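Long-range contacts in PHOX (Pseudomonas fluorescens, PDB 3ZWU), which hydrolyses phosphate monoesters as an alkaline phosphatase, probably at a central cluster of two iron and three calcium ions: residues 88-93 with 548-553; 177-182 with 192-197; 490-495 with 531-536. All coordinates share one frame; numbering follows the deposited sequence.

Contact 1. Residues 88-93 with 548-553; sequences NNEYTN and GIQHPG. With FEO (mu-oxo-diiron), chain I; VO4 (vanadate ion), chain C.
Glu90 and Gln550 sit just where two strands run out into loops, with their CA atoms 9.2 Å apart, so the backbones do not pair and the gap is filled by side chains. Both chains are extended as they come together, and they cross at about a right angle. With CG anti to the backbone N (chi1 -166°), Glu90 reaches the metals, and its carboxylate divides its work: OE2 binds FE1 of the mu-oxo-diiron at 2.0 Å, while OE1 accepts a 3.3 Å hydrogen bond from Gln550 NE2. That donor comes from above the carboxylate plane, 43° out of it, and NE2 has a second partner in Asn67. Water 1 stands 2.7 Å from Glu90 OE1 and also lies beside Gln550 OE1, tying the two groups together from another direction. The strands concerned, 82-89 and 544-550, belong to separate four-stranded antiparallel sheets, in keeping with the beta-propeller assigned to the PhoX family; their ends converge on the vanadate and the metals. Farther along, Tyr91 brings its hydroxyl to the His551 ring, OH lying 3.0 Å from CD2, an oblique approach in close packing. Asn93 meets the same histidine from another part of the loop: its OD1 is 3.7 Å from His551 CB, and the amide stands 80° to the imidazole, while ND2 bonds to Asn67. The two ring nitrogens are each hydrogen-bonded, NE2 with Glu532 OE1 and ND1 with Gly530 O, which fixes the rotation of His551.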
loop_
_atom_site.group_PDB
_atom_site.type_symbol
_atom_site.label_atom_id
_atom_site.label_comp_id
_atom_site.label_asym_id
_atom_site.label_seq_id
_atom_site.Cartn_x
_atom_site.Cartn_y
_atom_site.Cartn_z
ATOM N N ASN A 88 -4.950 3.826 6.352
ATOM C CA ASN A 88 -5.679 2.742 5.721
ATOM C C ASN A 88 -5.879 1.590 6.671
ATOM O O ASN A 88 -5.028 1.326 7.517
ATOM C CB ASN A 88 -4.937 2.208 4.509
ATOM C CG ASN A 88 -4.869 3.176 3.375
ATOM O OD1 ASN A 88 -5.523 4.217 3.368
ATOM N ND2 ASN A 88 -4.103 2.834 2.364
ATOM N N ASN A 89 -6.968 0.862 6.465
ATOM C CA ASN A 89 -7.313 -0.341 7.210
ATOM C C ASN A 89 -7.558 -1.384 6.136
ATOM O O ASN A 89 -8.562 -1.326 5.430
ATOM C CB ASN A 89 -8.539 -0.090 8.051
ATOM C CG ASN A 89 -8.303 0.962 9.097
ATOM O OD1 ASN A 89 -8.969 2.004 9.114
ATOM N ND2 ASN A 89 -7.394 0.696 10.026
ATOM N N GLU A 90 -6.598 -2.288 5.953
ATOM C CA GLU A 90 -6.607 -3.198 4.819
ATOM C C GLU A 90 -7.538 -4.379 4.892
ATOM O O GLU A 90 -8.232 -4.663 3.922
ATOM C CB GLU A 90 -5.182 -3.664 4.533
ATOM C CG GLU A 90 -5.055 -4.326 3.174
ATOM C CD GLU A 90 -3.675 -4.849 2.864
ATOM O OE1 GLU A 90 -3.060 -5.479 3.755
ATOM O OE2 GLU A 90 -3.227 -4.664 1.712
ATOM N N TYR A 91 -7.488 -5.130 5.967
ATOM C CA TYR A 91 -8.301 -6.327 6.086
ATOM C C TYR A 91 -8.515 -6.654 7.543
ATOM O O TYR A 91 -8.233 -5.807 8.382
ATOM C CB TYR A 91 -7.714 -7.493 5.253
ATOM C CG TYR A 91 -6.394 -8.065 5.721
ATOM C CD1 TYR A 91 -5.206 -7.378 5.519
ATOM C CD2 TYR A 91 -6.320 -9.338 6.279
ATOM C CE1 TYR A 91 -3.982 -7.917 5.904
ATOM C CE2 TYR A 91 -5.099 -9.896 6.650
ATOM C CZ TYR A 91 -3.930 -9.184 6.455
ATOM O OH TYR A 91 -2.703 -9.713 6.783
ATOM N N THR A 92 -9.063 -7.823 7.860
ATOM C CA THR A 92 -9.302 -8.179 9.252
ATOM C C THR A 92 -8.877 -9.607 9.510
ATOM O O THR A 92 -8.696 -10.393 8.583
ATOM C CB THR A 92 -10.750 -7.892 9.650
ATOM O OG1 THR A 92 -10.878 -8.104 11.059
ATOM C CG2 THR A 92 -11.763 -8.749 8.889
ATOM N N ASN A 93 -8.699 -9.919 10.786
ATOM C CA ASN A 93 -8.252 -11.216 11.258
ATOM C C ASN A 93 -9.441 -11.874 11.923
ATOM O O ASN A 93 -9.790 -11.525 13.049
ATOM C CB ASN A 93 -7.093 -11.017 12.229
ATOM C CG ASN A 93 -6.104 -9.998 11.719
ATOM O OD1 ASN A 93 -5.492 -10.187 10.659
ATOM N ND2 ASN A 93 -5.990 -8.855 12.387
ATOM N N GLY A 548 3.313 1.618 11.185
ATOM C CA GLY A 548 2.257 0.669 11.508
ATOM C C GLY A 548 2.786 -0.729 11.777
ATOM O O GLY A 548 3.746 -1.174 11.144
ATOM N N ILE A 549 2.164 -1.401 12.748
ATOM C CA ILE A 549 2.408 -2.788 13.105
ATOM C C ILE A 549 1.095 -3.459 12.756
ATOM O O ILE A 549 0.096 -3.248 13.443
ATOM C CB ILE A 549 2.759 -2.920 14.601
ATOM C CG1 ILE A 549 4.051 -2.146 14.931
ATOM C CG2 ILE A 549 2.857 -4.389 15.016
ATOM C CD1 ILE A 549 5.299 -2.519 14.140
ATOM N N GLN A 550 1.074 -4.187 11.641
ATOM C CA GLN A 550 -0.139 -4.798 11.115
ATOM C C GLN A 550 -0.214 -6.266 11.466
ATOM O O GLN A 550 0.791 -6.970 11.386
ATOM C CB GLN A 550 -0.162 -4.625 9.598
ATOM C CG GLN A 550 -1.503 -4.925 8.956
ATOM C CD GLN A 550 -1.411 -5.024 7.452
ATOM O OE1 GLN A 550 -0.603 -5.777 6.920
ATOM N NE2 GLN A 550 -2.256 -4.306 6.722
ATOM N N HIS A 551 -1.422 -6.729 11.818
ATOM C CA HIS A 551 -1.738 -8.109 12.177
ATOM C C HIS A 551 -0.756 -8.786 13.132
ATOM O O HIS A 551 -0.368 -9.928 12.886
ATOM C CB HIS A 551 -2.014 -8.974 10.926
ATOM C CG HIS A 551 -0.871 -9.098 9.967
ATOM N ND1 HIS A 551 0.260 -9.832 10.273
ATOM C CD2 HIS A 551 -0.725 -8.577 8.730
ATOM C CE1 HIS A 551 1.051 -9.738 9.222
ATOM N NE2 HIS A 551 0.481 -9.026 8.254
ATOM N N PRO A 552 -0.385 -8.130 14.246
ATOM C CA PRO A 552 0.481 -8.838 15.191
ATOM C C PRO A 552 -0.219 -10.131 15.634
ATOM O O PRO A 552 -1.431 -10.138 15.850
ATOM C CB PRO A 552 0.658 -7.842 16.344
ATOM C CG PRO A 552 -0.495 -6.902 16.229
ATOM C CD PRO A 552 -0.771 -6.803 14.762
ATOM N N GLY A 553 0.522 -11.243 15.667
ATOM C CA GLY A 553 -0.041 -12.533 16.048
ATOM C C GLY A 553 -0.982 -13.124 15.007
ATOM O O GLY A 553 -1.935 -13.803 15.387
HETATM FE FE1 FEO I . -1.449 -4.824 0.801
HETATM FE FE2 FEO I . 0.912 -5.721 -1.651
HETATM O O FEO I . 0.369 -5.184 0.106
HETATM V V VO4 C . 0.229 -7.361 0.965
HETATM O O1 VO4 C . 0.143 -8.952 1.685
HETATM O O2 VO4 C . 1.570 -6.733 1.922
HETATM O O3 VO4 C . -1.394 -6.856 1.289
HETATM O O4 VO4 C . 0.668 -7.725 -0.675
HETATM O O HOH W 1 -0.698 -6.625 4.332
HETATM O O HOH W 2 -0.308 -4.443 2.665
#

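Contact 2. Residues 177-182 with 192-197; sequences QNCANG and CEENFT. With FEO (mu-oxo-diiron), chain I; VO4 (vanadate ion), chain C.
The amide of Gln177 and that of Asn195 stand 77° apart, nearly perpendicular, and the glutamine lies against the turn rather than on the flat of the asparagine. Its CG is 3.4 Å from Asn195 O, and the chain bends at chi2 (-72°), which brings OE1 back beside Asn195 CB. On the ring of Phe196, one face carries Thr197 CG2, 3.4 Å above the plane and displaced toward the rim. Water 3 links the two segments again, donating to Gln177 OE1 at 2.8 Å and accepting from Asn195 N at 3.0 Å. A third flat group, the carboxylate of Glu194, spans the diiron unit: OE1 binds FE1 at 2.0 Å and OE2 binds FE2 at 2.1 Å. From 177-182, Cys179 SG binds FE1 at 2.5 Å, and the CB atoms of the two ligands pack against each other. Vanadate O3, water 2 and Glu90 are further ligands of FE1.

The backbone is a beta hairpin whose antiparallel ladder places these ligands. Asn178 and Glu193 form a non-hydrogen-bonded pair, flanked by Cys179 N to Cys192 O and by an almost straight bond from Glu194 N to Gln177 O (3.0 Å, 177°); the bond from Cys192 N to Ala180 O is weak. Past Glu194, Asn195 is the centre of an inverse gamma turn that leads into the 3-10 segment. Strand 178-183 is one of the two outer strands of its six-stranded mixed sheet, with Cys179 bonded through its backbone to Gly70 in strand 68-76 and Ala180 touching Trp388 of strand 386-391, while strand 189-193 is paired on its other side with strand 249-252.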
loop_
_atom_site.group_PDB
_atom_site.type_symbol
_atom_site.label_atom_id
_atom_site.label_comp_id
_atom_site.label_asym_id
_atom_site.label_seq_id
_atom_site.Cartn_x
_atom_site.Cartn_y
_atom_site.Cartn_z
ATOM N N GLN A 177 -10.027 -3.369 1.405
ATOM C CA GLN A 177 -8.729 -3.914 0.987
ATOM C C GLN A 177 -7.771 -2.749 0.696
ATOM O O GLN A 177 -6.955 -2.801 -0.227
ATOM C CB GLN A 177 -8.882 -4.907 -0.173
ATOM C CG GLN A 177 -9.534 -6.220 0.262
ATOM C CD GLN A 177 -8.678 -7.131 1.122
ATOM O OE1 GLN A 177 -7.450 -7.036 1.128
ATOM N NE2 GLN A 177 -9.258 -8.064 1.822
ATOM N N ASN A 178 -7.860 -1.706 1.539
ATOM C CA ASN A 178 -7.079 -0.482 1.406
ATOM C C ASN A 178 -5.667 -0.753 1.834
ATOM O O ASN A 178 -5.398 -0.953 3.014
ATOM C CB ASN A 178 -7.671 0.642 2.225
ATOM C CG ASN A 178 -9.049 0.967 1.751
ATOM O OD1 ASN A 178 -9.979 0.212 2.019
ATOM N ND2 ASN A 178 -9.182 1.966 0.898
ATOM N N CYS A 179 -4.777 -0.792 0.863
ATOM C CA CYS A 179 -3.398 -1.168 1.064
ATOM C C CYS A 179 -2.528 0.029 1.407
ATOM O O CYS A 179 -2.452 0.383 2.585
ATOM C CB CYS A 179 -2.908 -1.922 -0.164
ATOM S SG CYS A 179 -1.196 -2.467 -0.048
ATOM N N ALA A 180 -1.925 0.709 0.430
ATOM C CA ALA A 180 -1.109 1.859 0.762
ATOM C C ALA A 180 -1.655 3.160 0.179
ATOM O O ALA A 180 -2.841 3.222 -0.170
ATOM C CB ALA A 180 0.351 1.604 0.449
ATOM N N ASN A 181 -0.847 4.216 0.169
ATOM C CA ASN A 181 -1.315 5.563 0.016
ATOM C C ASN A 181 -0.574 6.471 -0.922
ATOM O O ASN A 181 0.466 6.126 -1.471
ATOM C CB ASN A 181 -1.201 6.181 1.417
ATOM C CG ASN A 181 0.240 6.263 1.904
ATOM O OD1 ASN A 181 0.980 5.264 1.886
ATOM N ND2 ASN A 181 0.702 7.449 2.273
ATOM N N GLY A 182 -1.122 7.682 -1.046
ATOM C CA GLY A 182 -0.535 8.808 -1.743
ATOM C C GLY A 182 -0.978 10.086 -1.025
ATOM O O GLY A 182 -2.035 10.099 -0.389
ATOM N N CYS A 192 -5.497 3.202 -1.795
ATOM C CA CYS A 192 -5.383 2.242 -2.872
ATOM C C CYS A 192 -6.047 0.928 -2.565
ATOM O O CYS A 192 -5.685 0.290 -1.584
ATOM C CB CYS A 192 -3.908 2.045 -3.165
ATOM S SG CYS A 192 -3.108 3.510 -3.854
ATOM N N GLU A 193 -6.966 0.489 -3.437
ATOM C CA GLU A 193 -7.660 -0.788 -3.288
ATOM C C GLU A 193 -6.815 -1.859 -3.951
ATOM O O GLU A 193 -6.598 -1.801 -5.163
ATOM C CB GLU A 193 -9.040 -0.718 -3.933
ATOM C CG GLU A 193 -9.935 0.279 -3.226
ATOM C CD GLU A 193 -11.200 0.669 -3.956
ATOM O OE1 GLU A 193 -11.360 0.304 -5.143
ATOM O OE2 GLU A 193 -12.046 1.343 -3.328
ATOM N N GLU A 194 -6.306 -2.811 -3.157
ATOM C CA GLU A 194 -5.398 -3.838 -3.648
ATOM C C GLU A 194 -6.081 -5.173 -3.880
ATOM O O GLU A 194 -6.585 -5.387 -4.976
ATOM C CB GLU A 194 -4.192 -3.955 -2.714
ATOM C CG GLU A 194 -3.114 -4.915 -3.188
ATOM C CD GLU A 194 -2.109 -5.274 -2.118
ATOM O OE1 GLU A 194 -2.470 -5.238 -0.921
ATOM O OE2 GLU A 194 -0.977 -5.660 -2.480
ATOM N N ASN A 195 -6.160 -6.061 -2.870
ATOM C CA ASN A 195 -6.714 -7.403 -3.059
ATOM C C ASN A 195 -8.239 -7.438 -2.941
ATOM O O ASN A 195 -8.812 -8.310 -2.289
ATOM C CB ASN A 195 -6.037 -8.386 -2.107
ATOM C CG ASN A 195 -4.575 -8.550 -2.423
ATOM O OD1 ASN A 195 -3.690 -8.155 -1.652
ATOM N ND2 ASN A 195 -4.289 -9.124 -3.579
ATOM N N PHE A 196 -8.890 -6.512 -3.644
ATOM C CA PHE A 196 -10.340 -6.356 -3.637
ATOM C C PHE A 196 -11.060 -7.596 -4.165
ATOM O O PHE A 196 -12.140 -7.921 -3.683
ATOM C CB PHE A 196 -10.761 -5.101 -4.432
ATOM C CG PHE A 196 -10.621 -5.230 -5.931
ATOM C CD1 PHE A 196 -9.417 -4.952 -6.563
ATOM C CD2 PHE A 196 -11.675 -5.684 -6.703
ATOM C CE1 PHE A 196 -9.279 -5.118 -7.941
ATOM C CE2 PHE A 196 -11.548 -5.809 -8.080
ATOM C CZ PHE A 196 -10.356 -5.516 -8.695
ATOM N N THR A 197 -10.462 -8.286 -5.156
ATOM C CA THR A 197 -11.060 -9.475 -5.759
ATOM C C THR A 197 -11.269 -10.618 -4.781
ATOM O O THR A 197 -12.185 -11.416 -4.974
ATOM C CB THR A 197 -10.229 -9.959 -6.941
ATOM O OG1 THR A 197 -8.883 -10.175 -6.509
ATOM C CG2 THR A 197 -10.254 -8.984 -8.093
HETATM FE FE1 FEO I . -1.449 -4.824 0.801
HETATM FE FE2 FEO I . 0.912 -5.721 -1.651
HETATM O O FEO I . 0.369 -5.184 0.106
HETATM V V VO4 C . 0.229 -7.361 0.965
HETATM O O1 VO4 C . 0.143 -8.952 1.685
HETATM O O2 VO4 C . 1.570 -6.733 1.922
HETATM O O3 VO4 C . -1.394 -6.856 1.289
HETATM O O4 VO4 C . 0.668 -7.725 -0.675
HETATM O O HOH W 3 -5.372 -5.574 -0.005
HETATM O O HOH W 2 -0.308 -4.443 2.665
#

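Contact 3. Residues 490-495 with 531-536; sequences WILTDG and CEVTGI. With CA (calcium ion), chain H; CA (calcium ion), chain G; VO4 (vanadate ion), chain C.
Leu492 lays its CD2 over the backbone of strand 532-538, 3.6 Å from Thr534 CA, and crosses the Val533 side chain at about a right angle, CD2 4.0 Å from CG1. The two strands belong to different four-stranded antiparallel sheets, as between blades of a beta-propeller, and their short axes run at 137° to each other. Away from the metals the apolar seam continues, Ile536 CD1 resting against Trp490 CB at 3.6 Å. Toward them, a single backbone hydrogen bond joins the segments, from Val533 N to Thr493 O (3.2 Å). The seam opens on to the calcium site, where the carboxylates of Asp494 and Glu532 stack with their planes 26° apart. Asp494 OD1 and Glu532 OE1, both acceptors, lie only 3.0 Å from each other, a closeness that the shared calcium probably compensates. At chi1 169° the Asp494 carboxylate swings away from the backbone N, which carries OD2 between two calcium ions, 2.5 Å from that of chain H and 2.4 Å from that of chain G. Glu532 grips the chain H ion with both OE2 and OE1, the partner of His551. Asp479 and Glu387 contribute to the chain G ion. Vanadate O2 binds both ions, as Asp494 OD2 does. Water 5, itself a ligand of the chain H calcium, donates to Asp494 OD1 at 2.7 Å.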
loop_
_atom_site.group_PDB
_atom_site.type_symbol
_atom_site.label_atom_id
_atom_site.label_comp_id
_atom_site.label_asym_id
_atom_site.label_seq_id
_atom_site.Cartn_x
_atom_site.Cartn_y
_atom_site.Cartn_z
ATOM N N TRP A 490 13.510 4.904 3.988
ATOM C CA TRP A 490 13.081 3.952 5.001
ATOM C C TRP A 490 12.438 2.765 4.297
ATOM O O TRP A 490 11.618 2.970 3.409
ATOM C CB TRP A 490 12.125 4.633 5.976
ATOM C CG TRP A 490 12.765 5.778 6.705
ATOM C CD1 TRP A 490 12.886 7.067 6.274
ATOM C CD2 TRP A 490 13.462 5.707 7.950
ATOM N NE1 TRP A 490 13.569 7.812 7.203
ATOM C CE2 TRP A 490 13.904 7.009 8.259
ATOM C CE3 TRP A 490 13.735 4.673 8.849
ATOM C CZ2 TRP A 490 14.629 7.297 9.416
ATOM C CZ3 TRP A 490 14.443 4.963 9.999
ATOM C CH2 TRP A 490 14.874 6.263 10.279
ATOM N N ILE A 491 12.865 1.537 4.640
ATOM C CA ILE A 491 12.423 0.293 4.005
ATOM C C ILE A 491 11.701 -0.529 5.046
ATOM O O ILE A 491 12.277 -0.802 6.094
ATOM C CB ILE A 491 13.646 -0.486 3.450
ATOM C CG1 ILE A 491 14.427 0.357 2.421
ATOM C CG2 ILE A 491 13.218 -1.828 2.833
ATOM C CD1 ILE A 491 15.881 -0.088 2.240
ATOM N N LEU A 492 10.462 -0.946 4.755
ATOM C CA LEU A 492 9.639 -1.714 5.679
ATOM C C LEU A 492 9.433 -3.103 5.090
ATOM O O LEU A 492 9.244 -3.219 3.876
ATOM C CB LEU A 492 8.298 -1.003 5.852
ATOM C CG LEU A 492 8.307 0.342 6.601
ATOM C CD1 LEU A 492 9.003 1.449 5.813
ATOM C CD2 LEU A 492 6.892 0.770 6.944
ATOM N N THR A 493 9.487 -4.164 5.916
ATOM C CA THR A 493 9.367 -5.524 5.393
ATOM C C THR A 493 8.078 -6.244 5.759
ATOM O O THR A 493 7.497 -6.029 6.829
ATOM C CB THR A 493 10.594 -6.374 5.754
ATOM O OG1 THR A 493 10.510 -6.856 7.101
ATOM C CG2 THR A 493 11.901 -5.638 5.537
ATOM N N ASP A 494 7.647 -7.117 4.843
ATOM C CA ASP A 494 6.495 -7.986 4.991
ATOM C C ASP A 494 6.929 -9.334 4.419
ATOM O O ASP A 494 6.492 -9.748 3.341
ATOM C CB ASP A 494 5.280 -7.431 4.238
ATOM C CG ASP A 494 4.136 -8.421 4.141
ATOM O OD1 ASP A 494 4.004 -9.268 5.056
ATOM O OD2 ASP A 494 3.392 -8.379 3.131
ATOM N N GLY A 495 7.850 -9.978 5.115
ATOM C CA GLY A 495 8.411 -11.234 4.667
ATOM C C GLY A 495 8.176 -12.394 5.568
ATOM O O GLY A 495 7.356 -12.359 6.489
ATOM N N CYS A 531 3.659 -10.003 12.917
ATOM C CA CYS A 531 3.260 -8.755 12.283
ATOM C C CYS A 531 3.983 -8.566 10.982
ATOM O O CYS A 531 4.934 -9.278 10.657
ATOM C CB CYS A 531 3.558 -7.578 13.214
ATOM S SG CYS A 531 5.253 -6.920 13.073
ATOM N N GLU A 532 3.588 -7.510 10.285
ATOM C CA GLU A 532 4.356 -6.937 9.207
ATOM C C GLU A 532 4.475 -5.461 9.562
ATOM O O GLU A 532 3.625 -4.925 10.280
ATOM C CB GLU A 532 3.799 -7.190 7.799
ATOM C CG GLU A 532 2.532 -6.457 7.433
ATOM C CD GLU A 532 2.022 -6.902 6.079
ATOM O OE1 GLU A 532 1.448 -8.013 6.008
ATOM O OE2 GLU A 532 2.229 -6.167 5.087
ATOM N N VAL A 533 5.573 -4.842 9.150
ATOM C CA VAL A 533 5.847 -3.436 9.403
ATOM C C VAL A 533 5.387 -2.721 8.145
ATOM O O VAL A 533 5.859 -3.040 7.054
ATOM C CB VAL A 533 7.341 -3.213 9.718
ATOM C CG1 VAL A 533 7.642 -1.734 9.921
ATOM C CG2 VAL A 533 7.755 -4.016 10.951
ATOM N N THR A 534 4.399 -1.833 8.268
ATOM C CA THR A 534 3.819 -1.169 7.100
ATOM C C THR A 534 3.210 0.152 7.504
ATOM O O THR A 534 2.763 0.289 8.635
ATOM C CB THR A 534 2.813 -2.116 6.430
ATOM O OG1 THR A 534 2.348 -1.526 5.218
ATOM C CG2 THR A 534 1.646 -2.494 7.336
ATOM N N GLY A 535 3.192 1.124 6.603
ATOM C CA GLY A 535 2.673 2.442 6.934
ATOM C C GLY A 535 3.798 3.281 7.491
ATOM O O GLY A 535 4.466 2.852 8.426
ATOM N N ILE A 536 4.030 4.458 6.914
ATOM C CA ILE A 536 5.050 5.368 7.408
ATOM C C ILE A 536 4.647 6.811 7.148
ATOM O O ILE A 536 4.153 7.138 6.068
ATOM C CB ILE A 536 6.465 5.048 6.857
ATOM C CG1 ILE A 536 7.519 5.978 7.501
ATOM C CG2 ILE A 536 6.513 5.136 5.327
ATOM C CD1 ILE A 536 8.939 5.553 7.292
HETATM CA CA CA H . 1.012 -8.271 3.808
HETATM CA CA CA G . 3.597 -7.463 0.934
HETATM V V VO4 C . 0.229 -7.361 0.965
HETATM O O1 VO4 C . 0.143 -8.952 1.685
HETATM O O2 VO4 C . 1.570 -6.733 1.922
HETATM O O3 VO4 C . -1.394 -6.856 1.289
HETATM O O4 VO4 C . 0.668 -7.725 -0.675
HETATM O O HOH W 4 5.641 -8.624 0.973
HETATM O O HOH W 5 1.763 -10.602 4.317
HETATM O O HOH W 6 2.728 -9.745 0.743
HETATM O O HOH W 7 -0.958 -9.751 4.774
HETATM O O HOH W 1 -0.698 -6.625 4.332
#

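In the fold
From the N terminus, the chain first reaches segment 88-93, at the end of strand 82-89, and contact 1 is completed only some 455 residues later, at the end of strand 544-550. The other two contacts nest inside that long loop, one after the other without crossing: contact 2 closes the hairpin of strands 178-183 and 189-193, and contact 3 later joins strand 489-493 to 532-538. Contact 1 touches both. Asn88 ND2 reaches the backbone carbonyl of Cys179, and strand 544-550 pairs directly with 532-538. Contacts 2 and 3 do not touch, yet vanadate is common to all three, so four separate sheets are drawn together round one centre.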